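Local coordinates for protein amorpha-4,11-diene synthase (Artemisia annua, PDB 4GAX) that probably converts farnesyl diphosphate into a sesquiterpene by metal-dependent loss of diphosphate and cyclisation, as a class I plant terpene synthase, at residues 65-70 with 82-87; 170-175 with 504-509; 54-59 with 241-246; 323-328 with 390-395. All blocks are in the same frame, centred on the assembly; numbering follows the deposited sequence.

Interaction 1 (65-70 with 82-87); sequences QLLKEA and KLVDEI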
loop_
_atom_site.group_PDB
_atom_site.type_symbol
_atom_site.label_atom_id
_atom_site.label_comp_id
_atom_site.label_asym_id
_atom_site.label_seq_id
_atom_site.Cartn_x
_atom_site.Cartn_y
_atom_site.Cartn_z
ATOM N N GLN A 65 6.673 25.868 -13.646
ATOM C CA GLN A 65 7.742 26.540 -14.364
ATOM C C GLN A 65 9.112 25.898 -14.108
ATOM O O GLN A 65 9.935 25.798 -15.020
ATOM C CB GLN A 65 7.759 28.032 -14.017
ATOM C CG GLN A 65 8.945 28.811 -14.571
ATOM C CD GLN A 65 8.874 29.010 -16.085
ATOM O OE1 GLN A 65 7.903 28.614 -16.740
ATOM N NE2 GLN A 65 9.910 29.630 -16.644
ATOM N N LEU A 66 9.355 25.466 -12.871
ATOM C CA LEU A 66 10.590 24.751 -12.538
ATOM C C LEU A 66 10.736 23.474 -13.358
ATOM O O LEU A 66 11.813 23.179 -13.885
ATOM C CB LEU A 66 10.612 24.383 -11.056
ATOM C CG LEU A 66 10.778 25.522 -10.052
ATOM C CD1 LEU A 66 10.796 24.969 -8.639
ATOM C CD2 LEU A 66 12.039 26.324 -10.344
ATOM N N LEU A 67 9.648 22.713 -13.451
ATOM C CA LEU A 67 9.663 21.460 -14.181
ATOM C C LEU A 67 9.881 21.732 -15.664
ATOM O O LEU A 67 10.656 21.041 -16.331
ATOM C CB LEU A 67 8.341 20.711 -13.955
ATOM C CG LEU A 67 8.153 20.128 -12.553
ATOM C CD1 LEU A 67 6.670 19.761 -12.350
ATOM C CD2 LEU A 67 9.022 18.890 -12.394
ATOM N N LYS A 68 9.212 22.762 -16.174
ATOM C CA LYS A 68 9.298 23.103 -17.591
ATOM C C LYS A 68 10.711 23.533 -17.967
ATOM O O LYS A 68 11.240 23.108 -18.996
ATOM C CB LYS A 68 8.300 24.230 -17.932
ATOM C CG LYS A 68 8.337 24.655 -19.381
ATOM C CD LYS A 68 7.465 25.878 -19.648
ATOM C CE LYS A 68 7.418 26.200 -21.137
ATOM N NZ LYS A 68 6.849 25.068 -21.923
ATOM N N GLU A 69 11.314 24.380 -17.134
ATOM C CA GLU A 69 12.653 24.901 -17.396
ATOM C C GLU A 69 13.704 23.794 -17.428
ATOM O O GLU A 69 14.608 23.800 -18.274
ATOM C CB GLU A 69 13.028 25.959 -16.352
ATOM C CG GLU A 69 12.258 27.260 -16.497
ATOM C CD GLU A 69 12.504 28.217 -15.343
ATOM O OE1 GLU A 69 13.128 27.803 -14.338
ATOM O OE2 GLU A 69 12.069 29.386 -15.442
ATOM N N ALA A 70 13.580 22.853 -16.501
ATOM C CA ALA A 70 14.505 21.724 -16.415
ATOM C C ALA A 70 14.306 20.732 -17.572
ATOM O O ALA A 70 15.270 20.207 -18.136
ATOM C CB ALA A 70 14.336 21.019 -15.076
ATOM N N LYS A 82 15.798 14.990 -10.080
ATOM C CA LYS A 82 15.877 15.327 -8.662
ATOM C C LYS A 82 14.638 16.091 -8.198
ATOM O O LYS A 82 14.128 15.862 -7.088
ATOM C CB LYS A 82 17.146 16.130 -8.367
ATOM C CG LYS A 82 17.428 16.324 -6.883
ATOM C CD LYS A 82 17.336 14.990 -6.130
ATOM C CE LYS A 82 18.004 15.051 -4.753
ATOM N NZ LYS A 82 17.236 15.851 -3.754
ATOM N N LEU A 83 14.161 17.007 -9.037
ATOM C CA LEU A 83 12.972 17.788 -8.702
ATOM C C LEU A 83 11.752 16.880 -8.642
ATOM O O LEU A 83 10.914 17.012 -7.739
ATOM C CB LEU A 83 12.741 18.854 -9.773
ATOM C CG LEU A 83 11.584 19.837 -9.587
ATOM C CD1 LEU A 83 11.632 20.468 -8.207
ATOM C CD2 LEU A 83 11.695 20.931 -10.656
ATOM N N VAL A 84 11.649 15.962 -9.607
ATOM C CA VAL A 84 10.547 15.000 -9.637
ATOM C C VAL A 84 10.580 14.178 -8.353
ATOM O O VAL A 84 9.563 14.003 -7.685
ATOM C CB VAL A 84 10.642 14.064 -10.875
ATOM C CG1 VAL A 84 9.681 12.890 -10.746
ATOM C CG2 VAL A 84 10.372 14.838 -12.171
ATOM N N ASP A 85 11.760 13.688 -7.996
ATOM C CA ASP A 85 11.900 12.906 -6.761
ATOM C C ASP A 85 11.439 13.690 -5.522
ATOM O O ASP A 85 10.793 13.155 -4.618
ATOM C CB ASP A 85 13.362 12.519 -6.588
ATOM C CG ASP A 85 13.610 11.688 -5.360
ATOM O OD1 ASP A 85 12.869 10.705 -5.141
ATOM O OD2 ASP A 85 14.574 11.997 -4.622
ATOM N N GLU A 86 11.792 14.967 -5.455
ATOM C CA GLU A 86 11.442 15.758 -4.280
ATOM C C GLU A 86 9.929 15.982 -4.233
ATOM O O GLU A 86 9.295 15.871 -3.172
ATOM C CB GLU A 86 12.196 17.078 -4.309
ATOM C CG GLU A 86 13.678 16.897 -4.110
ATOM C CD GLU A 86 14.447 18.170 -4.393
ATOM O OE1 GLU A 86 13.791 19.181 -4.737
ATOM O OE2 GLU A 86 15.697 18.156 -4.275
ATOM N N ILE A 87 9.342 16.269 -5.389
ATOM C CA ILE A 87 7.891 16.439 -5.449
ATOM C C ILE A 87 7.185 15.150 -4.992
ATOM O O ILE A 87 6.212 15.202 -4.239
ATOM C CB ILE A 87 7.443 16.835 -6.869
ATOM C CG1 ILE A 87 7.998 18.218 -7.209
ATOM C CG2 ILE A 87 5.913 16.817 -6.980
ATOM C CD1 ILE A 87 7.857 18.597 -8.716
#
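L83 sends one methyl against two leucines of the facing helix, and this approach is the centre of the contact between 65-70 and 82-87. Its CG lies anti to the backbone N (chi1 -177°), which aims the branch across the gap. CD2 then rests against the CB of L66 at 3.6 Å and also against CD2 of L67 at 3.8 Å. L67 crosses L83 obliquely. The same L67 CD2 also meets the tip of I87 end-on, with 3.9 Å to the I87 CD1, and it brushes CG2 of V84 more loosely. One leucine methyl is thus shared among three side chains of 82-87, and the contact is purely apolar.

Outside this first shell, I100 of helix 97-111 lies against V84 and I87, while L240 of helix 238-269 lies against L83 and I87, so the residues of 82-87 that face L67 are also held from further sides. Charged groups stay off the interface and pair along their own helices. K82 NZ reaches E86 OE2 at 2.8 Å through the anti lone pair of that oxygen, a one-turn salt bridge, and Q65 NE2 gives a very short, bent bond of 2.5 Å to E69 OE2. D85 instead ties helix 77-89 to R125.

The short axes pass 10.8 Å apart at 154°, a nearly antiparallel pair of consecutive helices joined by a brief connection: the helical hairpin from which the alpha-alpha barrel of the terpene synthase N-terminal domain is built.

Interaction 2 (170-175 with 504-509); sequences RVPGEI and WKDINR
Hydrogen bonding between 170-175 and 504-509 rests on one amide. N508 ND2 donates to R170 O at 3.0 Å, almost straight (172°) and within the plane of its own amide, though it arrives above the carbonyl plane. The buried amide is gripped further: ND2 also serves S168 O, and OD1 accepts from W215 NE1. Within the loop, V171 N donates to E174 OE1 at 2.9 Å across the type II beta turn from V171 to E174, in which G173 takes the positive phi; E174 itself pairs with R128.

This loop belongs to the N-terminal domain and helix 489-513 to the catalytic alpha-helical domain, so the contact lies on the seam between the two halves of a plant terpene synthase.

Charged groups meet beside the amide. The extended chain of R170 crosses K505 obliquely, with K505 CG over one face of its guanidinium and K505 CD 3.7 Å from R170 NE. Both cations make salt bridges to E178 OE2, which probably offsets their mutual repulsion. A water bound in plane by R170 NH2 at 2.8 Å is weakly held by K505 NZ too.

Van der Waals contact falls to the turn. The P172 ring packs on a carbonyl, CD 3.4 Å from K505 O, and on D506 and R509, which are joined by a salt bridge whose hydrogen bonds are weak; its CG lies 3.6 Å from D506 OD1. V171 CB lies 4.0 Å from R509 CB.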
loop_
_atom_site.group_PDB
_atom_site.type_symbol
_atom_site.label_atom_id
_atom_site.label_comp_id
_atom_site.label_asym_id
_atom_site.label_seq_id
_atom_site.Cartn_x
_atom_site.Cartn_y
_atom_site.Cartn_z
ATOM N N ARG A 170 14.691 -4.044 -7.455
ATOM C CA ARG A 170 15.292 -5.138 -8.211
ATOM C C ARG A 170 14.329 -6.300 -8.374
ATOM O O ARG A 170 13.429 -6.504 -7.538
ATOM C CB ARG A 170 16.577 -5.625 -7.540
ATOM C CG ARG A 170 16.366 -6.438 -6.285
ATOM C CD ARG A 170 17.697 -6.532 -5.499
ATOM N NE ARG A 170 17.570 -7.284 -4.255
ATOM C CZ ARG A 170 17.026 -6.812 -3.132
ATOM N NH1 ARG A 170 16.526 -5.586 -3.093
ATOM N NH2 ARG A 170 16.963 -7.580 -2.048
ATOM N N VAL A 171 14.519 -7.051 -9.459
ATOM C CA VAL A 171 13.770 -8.289 -9.696
ATOM C C VAL A 171 14.721 -9.482 -9.470
ATOM O O VAL A 171 15.911 -9.270 -9.183
ATOM C CB VAL A 171 13.137 -8.269 -11.113
ATOM C CG1 VAL A 171 12.377 -6.939 -11.325
ATOM C CG2 VAL A 171 14.210 -8.451 -12.197
ATOM N N PRO A 172 14.208 -10.726 -9.539
ATOM C CA PRO A 172 15.131 -11.838 -9.266
ATOM C C PRO A 172 16.248 -11.941 -10.299
ATOM O O PRO A 172 16.014 -11.730 -11.488
ATOM C CB PRO A 172 14.232 -13.074 -9.357
ATOM C CG PRO A 172 12.875 -12.557 -8.968
ATOM C CD PRO A 172 12.807 -11.181 -9.590
ATOM N N GLY A 173 17.455 -12.244 -9.834
ATOM C CA GLY A 173 18.572 -12.511 -10.721
ATOM C C GLY A 173 19.427 -11.297 -11.037
ATOM O O GLY A 173 20.398 -11.417 -11.781
ATOM N N GLU A 174 19.093 -10.133 -10.481
ATOM C CA GLU A 174 19.897 -8.939 -10.755
ATOM C C GLU A 174 21.048 -8.809 -9.761
ATOM O O GLU A 174 20.946 -8.100 -8.754
ATOM C CB GLU A 174 19.007 -7.686 -10.817
ATOM C CG GLU A 174 18.054 -7.771 -12.019
ATOM C CD GLU A 174 17.110 -6.599 -12.146
ATOM O OE1 GLU A 174 16.672 -6.046 -11.108
ATOM O OE2 GLU A 174 16.786 -6.237 -13.301
ATOM N N ILE A 175 22.139 -9.511 -10.066
ATOM C CA ILE A 175 23.238 -9.675 -9.129
ATOM C C ILE A 175 23.911 -8.353 -8.805
ATOM O O ILE A 175 24.387 -8.156 -7.672
ATOM C CB ILE A 175 24.313 -10.649 -9.664
ATOM C CG1 ILE A 175 23.665 -11.827 -10.378
ATOM C CG2 ILE A 175 25.210 -11.158 -8.531
ATOM C CD1 ILE A 175 24.207 -12.070 -11.775
ATOM N N TRP A 504 9.143 -10.199 -2.455
ATOM C CA TRP A 504 9.120 -8.789 -2.848
ATOM C C TRP A 504 9.736 -8.644 -4.233
ATOM O O TRP A 504 9.284 -7.825 -5.044
ATOM C CB TRP A 504 9.885 -7.897 -1.850
ATOM C CG TRP A 504 9.264 -7.774 -0.469
ATOM C CD1 TRP A 504 9.803 -8.214 0.714
ATOM C CD2 TRP A 504 8.015 -7.146 -0.131
ATOM N NE1 TRP A 504 8.956 -7.911 1.759
ATOM C CE2 TRP A 504 7.855 -7.255 1.269
ATOM C CE3 TRP A 504 7.016 -6.497 -0.873
ATOM C CZ2 TRP A 504 6.735 -6.749 1.940
ATOM C CZ3 TRP A 504 5.895 -5.994 -0.200
ATOM C CH2 TRP A 504 5.769 -6.123 1.187
ATOM N N LYS A 505 10.783 -9.419 -4.499
ATOM C CA LYS A 505 11.421 -9.370 -5.812
ATOM C C LYS A 505 10.487 -9.917 -6.903
ATOM O O LYS A 505 10.423 -9.369 -8.012
ATOM C CB LYS A 505 12.773 -10.108 -5.798
ATOM C CG LYS A 505 13.912 -9.268 -5.182
ATOM C CD LYS A 505 15.268 -9.988 -5.204
ATOM C CE LYS A 505 15.254 -11.222 -4.324
ATOM N NZ LYS A 505 16.603 -11.875 -4.319
ATOM N N ASP A 506 9.779 -11.001 -6.596
ATOM C CA ASP A 506 8.803 -11.555 -7.537
ATOM C C ASP A 506 7.727 -10.521 -7.844
ATOM O O ASP A 506 7.295 -10.354 -8.992
ATOM C CB ASP A 506 8.144 -12.807 -6.947
ATOM C CG ASP A 506 9.051 -14.017 -6.987
ATOM O OD1 ASP A 506 9.856 -14.132 -7.944
ATOM O OD2 ASP A 506 8.954 -14.856 -6.063
ATOM N N ILE A 507 7.290 -9.820 -6.807
ATOM C CA ILE A 507 6.247 -8.806 -6.974
ATOM C C ILE A 507 6.729 -7.607 -7.789
ATOM O O ILE A 507 5.967 -7.043 -8.592
ATOM C CB ILE A 507 5.710 -8.360 -5.602
ATOM C CG1 ILE A 507 4.857 -9.494 -5.019
ATOM C CG2 ILE A 507 4.877 -7.089 -5.723
ATOM C CD1 ILE A 507 4.767 -9.467 -3.515
ATOM N N ASN A 508 7.982 -7.203 -7.584
ATOM C CA ASN A 508 8.559 -6.151 -8.425
ATOM C C ASN A 508 8.507 -6.523 -9.890
ATOM O O ASN A 508 8.154 -5.696 -10.733
ATOM C CB ASN A 508 10.008 -5.830 -8.030
ATOM C CG ASN A 508 10.098 -5.024 -6.745
ATOM O OD1 ASN A 508 9.107 -4.416 -6.299
ATOM N ND2 ASN A 508 11.299 -4.992 -6.151
ATOM N N ARG A 509 8.868 -7.765 -10.202
ATOM C CA ARG A 509 8.858 -8.206 -11.606
ATOM C C ARG A 509 7.447 -8.118 -12.186
ATOM O O ARG A 509 7.253 -7.588 -13.282
ATOM C CB ARG A 509 9.411 -9.623 -11.733
ATOM C CG ARG A 509 9.477 -10.184 -13.177
ATOM C CD ARG A 509 9.607 -11.717 -13.137
ATOM N NE ARG A 509 8.577 -12.276 -12.254
ATOM C CZ ARG A 509 8.789 -13.167 -11.287
ATOM N NH1 ARG A 509 10.002 -13.659 -11.064
ATOM N NH2 ARG A 509 7.769 -13.574 -10.544
HETATM O O HOH W 1 18.001 -10.162 -1.823
#

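Interaction 3 (54-59 with 241-246); sequences QIVKDL and IKLAKL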
loop_
_atom_site.group_PDB
_atom_site.type_symbol
_atom_site.label_atom_id
_atom_site.label_comp_id
_atom_site.label_asym_id
_atom_site.label_seq_id
_atom_site.Cartn_x
_atom_site.Cartn_y
_atom_site.Cartn_z
ATOM N N GLN A 54 -5.417 30.588 -2.821
ATOM C CA GLN A 54 -4.671 31.504 -3.678
ATOM C C GLN A 54 -3.161 31.351 -3.557
ATOM O O GLN A 54 -2.449 31.326 -4.565
ATOM C CB GLN A 54 -5.054 32.953 -3.368
ATOM C CG GLN A 54 -4.417 33.951 -4.313
ATOM C CD GLN A 54 -4.752 33.651 -5.765
ATOM O OE1 GLN A 54 -5.894 33.322 -6.094
ATOM N NE2 GLN A 54 -3.753 33.750 -6.639
ATOM N N ILE A 55 -2.675 31.290 -2.321
ATOM C CA ILE A 55 -1.257 31.078 -2.065
ATOM C C ILE A 55 -0.819 29.806 -2.776
ATOM O O ILE A 55 0.185 29.793 -3.489
ATOM C CB ILE A 55 -0.967 30.937 -0.553
ATOM C CG1 ILE A 55 -1.175 32.273 0.169
ATOM C CG2 ILE A 55 0.455 30.432 -0.315
ATOM C CD1 ILE A 55 -0.066 33.280 -0.062
ATOM N N VAL A 56 -1.599 28.747 -2.599
ATOM C CA VAL A 56 -1.263 27.451 -3.148
ATOM C C VAL A 56 -1.279 27.475 -4.677
ATOM O O VAL A 56 -0.459 26.821 -5.327
ATOM C CB VAL A 56 -2.193 26.355 -2.578
ATOM C CG1 VAL A 56 -2.647 25.394 -3.656
ATOM C CG2 VAL A 56 -1.499 25.613 -1.444
ATOM N N LYS A 57 -2.193 28.250 -5.248
ATOM C CA LYS A 57 -2.325 28.328 -6.701
ATOM C C LYS A 57 -1.057 28.901 -7.335
ATOM O O LYS A 57 -0.520 28.344 -8.301
ATOM C CB LYS A 57 -3.558 29.162 -7.080
ATOM C CG LYS A 57 -3.832 29.251 -8.573
ATOM C CD LYS A 57 -5.233 29.788 -8.861
ATOM C CE LYS A 57 -5.389 31.239 -8.428
ATOM N NZ LYS A 57 -6.780 31.735 -8.649
ATOM N N ASP A 58 -0.564 29.999 -6.770
ATOM C CA ASP A 58 0.648 30.643 -7.269
ATOM C C ASP A 58 1.913 29.817 -7.013
ATOM O O ASP A 58 2.855 29.833 -7.819
ATOM C CB ASP A 58 0.778 32.040 -6.678
ATOM C CG ASP A 58 -0.453 32.890 -6.943
ATOM O OD1 ASP A 58 -0.951 32.875 -8.091
ATOM O OD2 ASP A 58 -0.929 33.557 -6.000
ATOM N N LEU A 59 1.940 29.097 -5.895
ATOM C CA LEU A 59 3.037 28.167 -5.647
ATOM C C LEU A 59 3.074 27.095 -6.729
ATOM O O LEU A 59 4.143 26.752 -7.236
ATOM C CB LEU A 59 2.895 27.506 -4.278
ATOM C CG LEU A 59 3.212 28.399 -3.074
ATOM C CD1 LEU A 59 2.859 27.671 -1.781
ATOM C CD2 LEU A 59 4.683 28.810 -3.074
ATOM N N ILE A 241 8.768 23.352 -0.363
ATOM C CA ILE A 241 8.456 22.985 1.017
ATOM C C ILE A 241 7.232 23.744 1.513
ATOM O O ILE A 241 6.403 23.181 2.243
ATOM C CB ILE A 241 9.659 23.154 1.994
ATOM C CG1 ILE A 241 9.343 22.469 3.335
ATOM C CG2 ILE A 241 9.992 24.623 2.225
ATOM C CD1 ILE A 241 9.018 20.987 3.195
ATOM N N LYS A 242 7.092 25.002 1.099
ATOM C CA LYS A 242 5.917 25.772 1.511
ATOM C C LYS A 242 4.642 25.127 0.979
ATOM O O LYS A 242 3.656 24.941 1.708
ATOM C CB LYS A 242 6.020 27.212 1.016
ATOM C CG LYS A 242 4.930 28.111 1.566
ATOM C CD LYS A 242 4.985 29.494 0.939
ATOM C CE LYS A 242 4.142 30.483 1.729
ATOM N NZ LYS A 242 3.982 31.764 0.989
ATOM N N LEU A 243 4.676 24.769 -0.299
ATOM C CA LEU A 243 3.555 24.108 -0.941
ATOM C C LEU A 243 3.267 22.739 -0.332
ATOM O O LEU A 243 2.103 22.380 -0.100
ATOM C CB LEU A 243 3.856 23.934 -2.434
ATOM C CG LEU A 243 2.814 23.181 -3.258
ATOM C CD1 LEU A 243 1.450 23.852 -3.154
ATOM C CD2 LEU A 243 3.259 23.108 -4.696
ATOM N N ALA A 244 4.320 21.963 -0.098
ATOM C CA ALA A 244 4.140 20.613 0.431
ATOM C C ALA A 244 3.446 20.612 1.793
ATOM O O ALA A 244 2.646 19.721 2.095
ATOM C CB ALA A 244 5.487 19.866 0.516
ATOM N N LYS A 245 3.763 21.597 2.621
ATOM C CA LYS A 245 3.199 21.622 3.967
ATOM C C LYS A 245 1.756 22.112 3.952
ATOM O O LYS A 245 0.913 21.584 4.683
ATOM C CB LYS A 245 4.046 22.491 4.893
ATOM C CG LYS A 245 5.439 21.940 5.168
ATOM C CD LYS A 245 6.274 22.978 5.963
ATOM C CE LYS A 245 6.349 22.637 7.436
ATOM N NZ LYS A 245 7.033 23.718 8.232
ATOM N N LEU A 246 1.477 23.130 3.134
ATOM C CA LEU A 246 0.114 23.656 2.992
ATOM C C LEU A 246 -0.797 22.556 2.454
ATOM O O LEU A 246 -1.925 22.355 2.930
ATOM C CB LEU A 246 0.084 24.852 2.034
ATOM C CG LEU A 246 0.204 26.275 2.598
ATOM C CD1 LEU A 246 1.023 26.310 3.861
ATOM C CD2 LEU A 246 0.807 27.222 1.548
#
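Van der Waals contact between aliphatic groups does nearly all the work between 54-59 and 241-246, whose short axes approach to 9.9 Å at 136°. L59 reaches deepest: its CD1 comes down on the backbone of the other helix, 3.7 Å from L243 CA, and at the same time lies 3.9 Å from L246 CD2. L243 answers with CG anti to its backbone N, which carries its CD1 to within 3.8 Å of V56 CG2 as the two side chains cross at about a right angle. V56 slides past L246 in the opposite direction, and I55 CG2 touches L246 CD2 at 3.7 Å. The torsions of V56 (chi1 137°) and L246 (chi1 -93°) lie off the staggered positions.

A mixed contact comes from K242. Its extended chain crosses L59 at about a right angle, laying CD 3.9 Å from L59 CD1, while its NZ ends near I55 CG2 at the exposed side of the contact.

Polar bonds stay on the flanks. Q54 NE2 donates to D58 OD2 at 2.9 Å one turn on, and D58 pairs also with K61. K245 turns to E231 and to the carbonyl of S562 near the C terminus.

With shape rather than directed bonding across it, the join between a helix of the N-terminal domain and the long helix 238-269 probably depends on close fit and on burial of V56, L59 and L243.

Interaction 4 (323-328 with 390-395); sequences GTYEEL and NLMVEA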
loop_
_atom_site.group_PDB
_atom_site.type_symbol
_atom_site.label_atom_id
_atom_site.label_comp_id
_atom_site.label_asym_id
_atom_site.label_seq_id
_atom_site.Cartn_x
_atom_site.Cartn_y
_atom_site.Cartn_z
ATOM N N GLY A 323 -19.755 -18.857 13.649
ATOM C CA GLY A 323 -20.797 -19.638 13.000
ATOM C C GLY A 323 -20.592 -21.144 12.973
ATOM O O GLY A 323 -19.494 -21.631 12.701
ATOM N N THR A 324 -21.657 -21.883 13.276
ATOM C CA THR A 324 -21.665 -23.335 13.093
ATOM C C THR A 324 -21.723 -23.638 11.599
ATOM O O THR A 324 -22.117 -22.780 10.807
ATOM C CB THR A 324 -22.907 -23.969 13.723
ATOM O OG1 THR A 324 -24.043 -23.675 12.903
ATOM C CG2 THR A 324 -23.144 -23.419 15.117
ATOM N N TYR A 325 -21.367 -24.861 11.220
ATOM C CA TYR A 325 -21.363 -25.262 9.812
ATOM C C TYR A 325 -22.696 -25.004 9.093
ATOM O O TYR A 325 -22.715 -24.449 7.989
ATOM C CB TYR A 325 -20.944 -26.734 9.669
ATOM C CG TYR A 325 -21.131 -27.307 8.279
ATOM C CD1 TYR A 325 -20.182 -27.102 7.280
ATOM C CD2 TYR A 325 -22.256 -28.059 7.966
ATOM C CE1 TYR A 325 -20.358 -27.631 6.008
ATOM C CE2 TYR A 325 -22.439 -28.587 6.703
ATOM C CZ TYR A 325 -21.492 -28.371 5.729
ATOM O OH TYR A 325 -21.687 -28.904 4.476
ATOM N N GLU A 326 -23.807 -25.395 9.716
ATOM C CA GLU A 326 -25.114 -25.229 9.082
ATOM C C GLU A 326 -25.451 -23.756 8.882
ATOM O O GLU A 326 -26.066 -23.388 7.876
ATOM C CB GLU A 326 -26.227 -25.917 9.882
ATOM C CG GLU A 326 -26.225 -27.433 9.790
ATOM C CD GLU A 326 -25.158 -28.068 10.665
ATOM O OE1 GLU A 326 -24.599 -27.360 11.531
ATOM O OE2 GLU A 326 -24.875 -29.275 10.489
ATOM N N GLU A 327 -25.054 -22.923 9.842
ATOM C CA GLU A 327 -25.301 -21.484 9.767
ATOM C C GLU A 327 -24.495 -20.869 8.615
ATOM O O GLU A 327 -25.007 -20.074 7.826
ATOM C CB GLU A 327 -24.931 -20.813 11.099
ATOM C CG GLU A 327 -25.835 -21.187 12.296
ATOM C CD GLU A 327 -25.295 -20.667 13.628
ATOM O OE1 GLU A 327 -24.100 -20.292 13.697
ATOM O OE2 GLU A 327 -26.066 -20.624 14.611
ATOM N N LEU A 328 -23.226 -21.249 8.533
ATOM C CA LEU A 328 -22.348 -20.768 7.477
ATOM C C LEU A 328 -22.829 -21.189 6.088
ATOM O O LEU A 328 -22.779 -20.400 5.139
ATOM C CB LEU A 328 -20.913 -21.244 7.725
ATOM C CG LEU A 328 -20.250 -20.640 8.962
ATOM C CD1 LEU A 328 -18.772 -21.026 9.038
ATOM C CD2 LEU A 328 -20.403 -19.124 8.962
ATOM N N ASN A 390 -15.290 -19.235 -0.889
ATOM C CA ASN A 390 -14.063 -19.909 -0.482
ATOM C C ASN A 390 -13.889 -19.935 1.034
ATOM O O ASN A 390 -13.225 -20.825 1.568
ATOM C CB ASN A 390 -12.842 -19.335 -1.208
ATOM C CG ASN A 390 -12.782 -19.775 -2.664
ATOM O OD1 ASN A 390 -12.247 -20.842 -2.985
ATOM N ND2 ASN A 390 -13.345 -18.961 -3.550
ATOM N N LEU A 391 -14.490 -18.967 1.726
ATOM C CA LEU A 391 -14.595 -19.074 3.179
ATOM C C LEU A 391 -15.411 -20.323 3.526
ATOM O O LEU A 391 -15.107 -21.018 4.495
ATOM C CB LEU A 391 -15.226 -17.822 3.800
ATOM C CG LEU A 391 -14.346 -16.570 3.899
ATOM C CD1 LEU A 391 -15.127 -15.398 4.471
ATOM C CD2 LEU A 391 -13.096 -16.834 4.741
ATOM N N MET A 392 -16.426 -20.626 2.715
ATOM C CA MET A 392 -17.276 -21.795 2.964
ATOM C C MET A 392 -16.575 -23.081 2.542
ATOM O O MET A 392 -16.874 -24.165 3.064
ATOM C CB MET A 392 -18.616 -21.677 2.246
ATOM C CG MET A 392 -19.629 -22.727 2.688
ATOM S SD MET A 392 -20.005 -22.565 4.448
ATOM C CE MET A 392 -20.042 -24.286 4.953
ATOM N N VAL A 393 -15.648 -22.961 1.594
ATOM C CA VAL A 393 -14.823 -24.096 1.200
ATOM C C VAL A 393 -14.078 -24.633 2.414
ATOM O O VAL A 393 -14.139 -25.834 2.710
ATOM C CB VAL A 393 -13.805 -23.720 0.099
ATOM C CG1 VAL A 393 -12.630 -24.703 0.081
ATOM C CG2 VAL A 393 -14.487 -23.663 -1.260
ATOM N N GLU A 394 -13.396 -23.738 3.126
ATOM C CA GLU A 394 -12.595 -24.154 4.268
ATOM C C GLU A 394 -13.431 -24.539 5.488
ATOM O O GLU A 394 -12.930 -25.209 6.396
ATOM C CB GLU A 394 -11.532 -23.109 4.615
ATOM C CG GLU A 394 -12.004 -21.677 4.595
ATOM C CD GLU A 394 -10.845 -20.700 4.471
ATOM O OE1 GLU A 394 -9.791 -21.098 3.930
ATOM O OE2 GLU A 394 -10.981 -19.539 4.917
ATOM N N ALA A 395 -14.697 -24.124 5.513
ATOM C CA ALA A 395 -15.592 -24.557 6.578
ATOM C C ALA A 395 -16.020 -26.002 6.324
ATOM O O ALA A 395 -16.190 -26.787 7.263
ATOM C CB ALA A 395 -16.805 -23.639 6.669
#
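The phenol ring of Y325 has the carboxylate carbon of E326 at its edge, in plane, and meets the opposing helix obliquely. Y325 CG lies anti to its backbone N (chi1 170°), which swings the ring across to M392, and the methyl CE of M392 comes within 3.5 Å of Y325 CE1. The other flat group, the carboxylate of E327, is met from above its plane by T324 N, 2.9 Å from E327 OE1; OE1 also accepts from Y349 OH.

That bond is half of a capping box. The return bond, E327 N to T324 OG1, is weak at 3.3 Å, but the pair still closes the start of helix 325-337, from which Y325 and L328 reach 390-395. This helix follows helix 299-322, whose DDIYD sequence is the aspartate-rich motif that typically binds magnesium in class I terpene synthases; L328 leans on I318 and Y319 of that helix, and L391 on D316 and Y319.

Further along, the bent chain of M392, with CG anti to its backbone N and a turn at chi2 (61°), presses sulphur SD against L328 CB at 3.6 Å. A395, one turn beyond M392, puts its CB 4.0 Å from L328 CD1, a looser touch.

Overall arrangement
Interactions 1 and 3 share helix 52-71, which packs against its hairpin partner through 65-70 and against helix 238-269 through 54-59; their centres are about 15 Å apart, and along the chain the first is nested within the loop closed by the third. L240, one residue before 241-246, touches L83 and I87, linking the two. Interaction 2 joins the N-terminal and metal-binding domains, its centre about 38 Å from that of interaction 3. Interaction 4, nested in the long loop closed by interaction 2, sits about 55 Å from interaction 1 between centres, on the opposite side of the molecule; it borders the aspartate-rich helix 299-322 of the probable active site.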